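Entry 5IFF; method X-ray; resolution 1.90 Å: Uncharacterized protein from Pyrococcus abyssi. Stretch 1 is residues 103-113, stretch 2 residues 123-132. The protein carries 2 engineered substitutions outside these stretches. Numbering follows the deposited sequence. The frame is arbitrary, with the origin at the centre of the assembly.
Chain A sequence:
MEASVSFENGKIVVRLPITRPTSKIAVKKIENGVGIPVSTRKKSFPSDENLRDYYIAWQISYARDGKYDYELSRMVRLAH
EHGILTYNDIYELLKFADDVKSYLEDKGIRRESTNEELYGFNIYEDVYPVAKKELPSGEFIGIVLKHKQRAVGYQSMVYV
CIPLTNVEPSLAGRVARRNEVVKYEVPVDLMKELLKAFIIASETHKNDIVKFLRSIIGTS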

# COMPACT_ATOMS: atom_id res chain seq x y z
N TYR A 103 -31.98 -0.84 -11.70
CA TYR A 103 -30.97 -1.02 -10.67
C TYR A 103 -30.47 0.30 -10.14
O TYR A 103 -30.54 1.32 -10.85
N LEU A 104 -29.91 0.28 -8.94
CA LEU A 104 -29.34 1.49 -8.37
C LEU A 104 -28.26 2.07 -9.30
O LEU A 104 -28.26 3.27 -9.58
N GLU A 105 -27.36 1.21 -9.81
CA GLU A 105 -26.34 1.66 -10.78
C GLU A 105 -26.94 2.39 -12.00
O GLU A 105 -26.31 3.31 -12.51
N ASP A 106 -28.15 2.03 -12.43
CA ASP A 106 -28.79 2.74 -13.54
C ASP A 106 -29.04 4.24 -13.28
O ASP A 106 -29.12 5.04 -14.22
N LYS A 107 -29.17 4.61 -12.01
CA LYS A 107 -29.49 5.97 -11.62
C LYS A 107 -28.28 6.85 -11.79
O LYS A 107 -28.38 7.97 -12.27
N GLY A 108 -27.13 6.33 -11.41
CA GLY A 108 -25.88 7.03 -11.59
C GLY A 108 -25.78 8.24 -10.68
O GLY A 108 -26.44 8.31 -9.65
N ILE A 109 -24.96 9.20 -11.10
CA ILE A 109 -24.65 10.40 -10.34
C ILE A 109 -24.94 11.64 -11.19
O ILE A 109 -24.52 11.69 -12.34
N ARG A 110 -25.69 12.61 -10.67
CA ARG A 110 -25.95 13.82 -11.46
C ARG A 110 -25.35 15.10 -10.81
O ARG A 110 -25.21 15.19 -9.60
N ARG A 111 -24.99 16.09 -11.64
CA ARG A 111 -24.52 17.36 -11.10
C ARG A 111 -25.59 18.41 -11.33
O ARG A 111 -26.05 18.60 -12.45
N GLU A 112 -26.01 19.08 -10.26
CA GLU A 112 -27.04 20.10 -10.35
C GLU A 112 -26.42 21.46 -10.16
O GLU A 112 -25.55 21.64 -9.31
N SER A 113 -26.87 22.40 -10.97
CA SER A 113 -26.52 23.78 -10.81
C SER A 113 -27.37 24.37 -9.71
O SER A 113 -28.51 23.96 -9.52
N ILE A 123 -21.54 27.56 -7.31
CA ILE A 123 -21.71 26.36 -6.51
C ILE A 123 -22.55 25.37 -7.31
O ILE A 123 -23.62 25.73 -7.83
N TYR A 124 -22.05 24.14 -7.43
CA TYR A 124 -22.80 23.03 -8.01
C TYR A 124 -23.00 21.99 -6.92
O TYR A 124 -22.37 22.07 -5.87
N GLU A 125 -23.88 21.03 -7.16
CA GLU A 125 -24.05 19.93 -6.21
C GLU A 125 -23.95 18.60 -6.95
O GLU A 125 -24.65 18.40 -7.94
N ASP A 126 -23.05 17.71 -6.52
CA ASP A 126 -23.00 16.35 -7.05
C ASP A 126 -23.91 15.45 -6.20
O ASP A 126 -23.83 15.47 -4.97
N VAL A 127 -24.76 14.65 -6.86
CA VAL A 127 -25.87 14.00 -6.16
C VAL A 127 -25.79 12.48 -6.37
O VAL A 127 -25.89 12.01 -7.51
N TYR A 128 -25.55 11.75 -5.28
CA TYR A 128 -25.37 10.30 -5.30
C TYR A 128 -26.61 9.58 -4.75
O TYR A 128 -27.07 9.90 -3.65
N PRO A 129 -27.14 8.59 -5.49
CA PRO A 129 -28.33 7.89 -5.00
C PRO A 129 -27.95 6.86 -3.93
O PRO A 129 -26.93 6.17 -4.07
N VAL A 130 -28.76 6.77 -2.89
CA VAL A 130 -28.59 5.78 -1.84
C VAL A 130 -29.88 4.99 -1.64
O VAL A 130 -30.95 5.58 -1.52
N ALA A 131 -29.80 3.66 -1.63
CA ALA A 131 -30.99 2.85 -1.31
C ALA A 131 -30.84 2.38 0.12
O ALA A 131 -29.77 1.92 0.51
N LYS A 132 -31.91 2.44 0.91
CA LYS A 132 -31.74 2.06 2.31
C LYS A 132 -33.03 1.41 2.86
O LYS A 132 -34.13 1.84 2.54

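Residues 110-113 pair antiparallel with strand 123-132, and this register fixes where the side chains go. Two hydrogen-bonded pairs, Arg 110 with Val 127 and Glu 112 with Glu 125, send their side chains to one face of the sheet; Arg 111, Ser 113, Tyr 124 and Asp 126 occupy the other.

On the first face, Val 127 (chi1 t), a buried residue, packs beside the aliphatic part of Arg 110, with Arg 110 CG 3.9 Å from Val 127 CB. Arg 110 leaves the backbone in a p rotamer and then extends through t, t, which lays its guanidinium over Val 127 CG1 and brings it to Glu 112, two residues along on the same face. There Arg 110 NE and NH2 both donate to Glu 112 OE2, at 2.8 and 2.6 Å, forming a salt bridge. Glu 112 (m, t) reaches this partner while its CG lies 4.2 Å from Val 127 CG2.

On the opposite face, Arg 111 starts extended (t, t) and turns at chi3 (m), so that its end approaches the neighbouring strand. Arg 111 NH2 lies 2.8 Å from Asp 126 OD1, a salt bridge in which the oxygen sits over the guanidinium face, so the attraction is of charge rather than a directed N-H bond, although the position of OD1 is less certain in the model. Tyr 124 (m) lies obliquely against Arg 111 CD and Ser 113, with Ser 113 CB 3.9 Å from Tyr 124 CE1.

Beyond the bridged residues the side-chain contacts are mainly apolar. Ile 109 (chi1 m, chi2 off-well at 138°) places CG1 over the face of the Tyr 128 ring, 4.0 Å from its centroid, and CD1 3.5 Å from Tyr 128 CE2. Pro 129 points toward the first stretch; its CB meets Leu 104 CD1 at 4.0 Å.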

# COMPACT_ATOMS: atom_id res chain seq x y z
CB TYR A 103 -29.78 -1.83 -11.22
CG TYR A 103 -30.27 -3.12 -11.85
CD1 TYR A 103 -30.54 -4.23 -11.07
CD2 TYR A 103 -30.49 -3.21 -13.22
CE1 TYR A 103 -31.04 -5.44 -11.65
CE2 TYR A 103 -30.94 -4.38 -13.81
CZ TYR A 103 -31.21 -5.49 -13.01
OH TYR A 103 -31.70 -6.66 -13.56
CB LEU A 104 -28.76 1.21 -7.00
CG LEU A 104 -28.41 2.56 -6.35
CD1 LEU A 104 -29.66 3.35 -5.96
CD2 LEU A 104 -27.46 2.37 -5.23
CB GLU A 105 -25.46 0.48 -11.24
CG GLU A 105 -24.40 0.12 -10.18
CD GLU A 105 -23.37 -0.91 -10.66
OE1 GLU A 105 -23.22 -1.07 -11.90
OE2 GLU A 105 -22.74 -1.56 -9.79
CB ASP A 106 -30.12 2.11 -13.92
CG ASP A 106 -30.00 0.63 -14.37
OD1 ASP A 106 -28.88 0.17 -14.67
OD2 ASP A 106 -31.04 -0.06 -14.40
CB LYS A 107 -29.96 6.02 -10.17
CG LYS A 107 -31.38 5.58 -10.00
CD LYS A 107 -31.77 5.50 -8.54
CE LYS A 107 -32.46 6.77 -8.10
NZ LYS A 107 -33.82 6.93 -8.72
CB ILE A 109 -23.18 10.36 -9.93
CG1 ILE A 109 -22.98 9.28 -8.87
CG2 ILE A 109 -22.71 11.72 -9.46
CD1 ILE A 109 -21.72 8.42 -9.02
CB ARG A 110 -27.45 13.99 -11.67
CG ARG A 110 -28.26 14.37 -10.44
CD ARG A 110 -29.75 14.45 -10.77
NE ARG A 110 -30.53 15.17 -9.76
CZ ARG A 110 -31.15 14.59 -8.74
NH1 ARG A 110 -31.09 13.28 -8.59
NH2 ARG A 110 -31.84 15.33 -7.87
CB ARG A 111 -23.19 17.79 -11.72
CG ARG A 111 -22.70 19.15 -11.17
CD ARG A 111 -21.47 19.66 -11.87
NE ARG A 111 -20.28 18.82 -11.70
CZ ARG A 111 -19.63 18.65 -10.56
NH1 ARG A 111 -18.55 17.89 -10.50
NH2 ARG A 111 -20.07 19.23 -9.46
CB GLU A 112 -28.13 19.88 -9.30
CG GLU A 112 -29.00 18.63 -9.51
CD GLU A 112 -30.26 18.65 -8.65
OE1 GLU A 112 -30.44 19.60 -7.86
OE2 GLU A 112 -31.07 17.70 -8.76
CB SER A 113 -26.72 24.57 -12.12
OG SER A 113 -28.09 24.61 -12.50
CB ILE A 123 -22.37 26.68 -5.12
CG1 ILE A 123 -21.42 27.50 -4.24
CG2 ILE A 123 -22.79 25.41 -4.39
CD1 ILE A 123 -20.06 26.82 -3.99
CB TYR A 124 -22.09 22.40 -9.21
CG TYR A 124 -22.01 23.34 -10.40
CD1 TYR A 124 -22.95 23.28 -11.42
CD2 TYR A 124 -21.02 24.33 -10.47
CE1 TYR A 124 -22.90 24.16 -12.49
CE2 TYR A 124 -20.95 25.20 -11.54
CZ TYR A 124 -21.89 25.12 -12.54
OH TYR A 124 -21.84 25.98 -13.61
CB GLU A 125 -25.39 20.07 -5.47
CG GLU A 125 -25.37 21.07 -4.32
CD GLU A 125 -26.75 21.32 -3.66
OE1 GLU A 125 -27.80 21.06 -4.29
OE2 GLU A 125 -26.78 21.80 -2.51
CB ASP A 126 -21.58 15.80 -7.07
CG ASP A 126 -20.75 16.39 -8.20
OD1 ASP A 126 -21.35 16.74 -9.24
OD2 ASP A 126 -19.51 16.49 -8.05
CB VAL A 127 -27.26 14.53 -6.63
CG1 VAL A 127 -28.35 14.06 -5.69
CG2 VAL A 127 -27.27 16.07 -6.72
CB TYR A 128 -24.18 9.89 -4.44
CG TYR A 128 -22.83 10.29 -4.96
CD1 TYR A 128 -22.42 11.63 -4.93
CD2 TYR A 128 -21.95 9.34 -5.45
CE1 TYR A 128 -21.17 11.99 -5.41
CE2 TYR A 128 -20.70 9.70 -5.91
CZ TYR A 128 -20.32 11.03 -5.89
OH TYR A 128 -19.07 11.38 -6.35
CB PRO A 129 -28.88 7.22 -6.27
CG PRO A 129 -27.61 6.81 -6.98
CD PRO A 129 -26.60 7.95 -6.70
CB VAL A 130 -28.18 6.47 -0.54
CG1 VAL A 130 -28.09 5.49 0.62
CG2 VAL A 130 -26.82 7.19 -0.73
CB ALA A 131 -31.13 1.64 -2.27
CB LYS A 132 -31.33 3.31 3.12
CG LYS A 132 -31.09 3.09 4.60
CD LYS A 132 -30.81 4.44 5.34
CE LYS A 132 -31.27 4.37 6.79
NZ LYS A 132 -30.78 5.46 7.71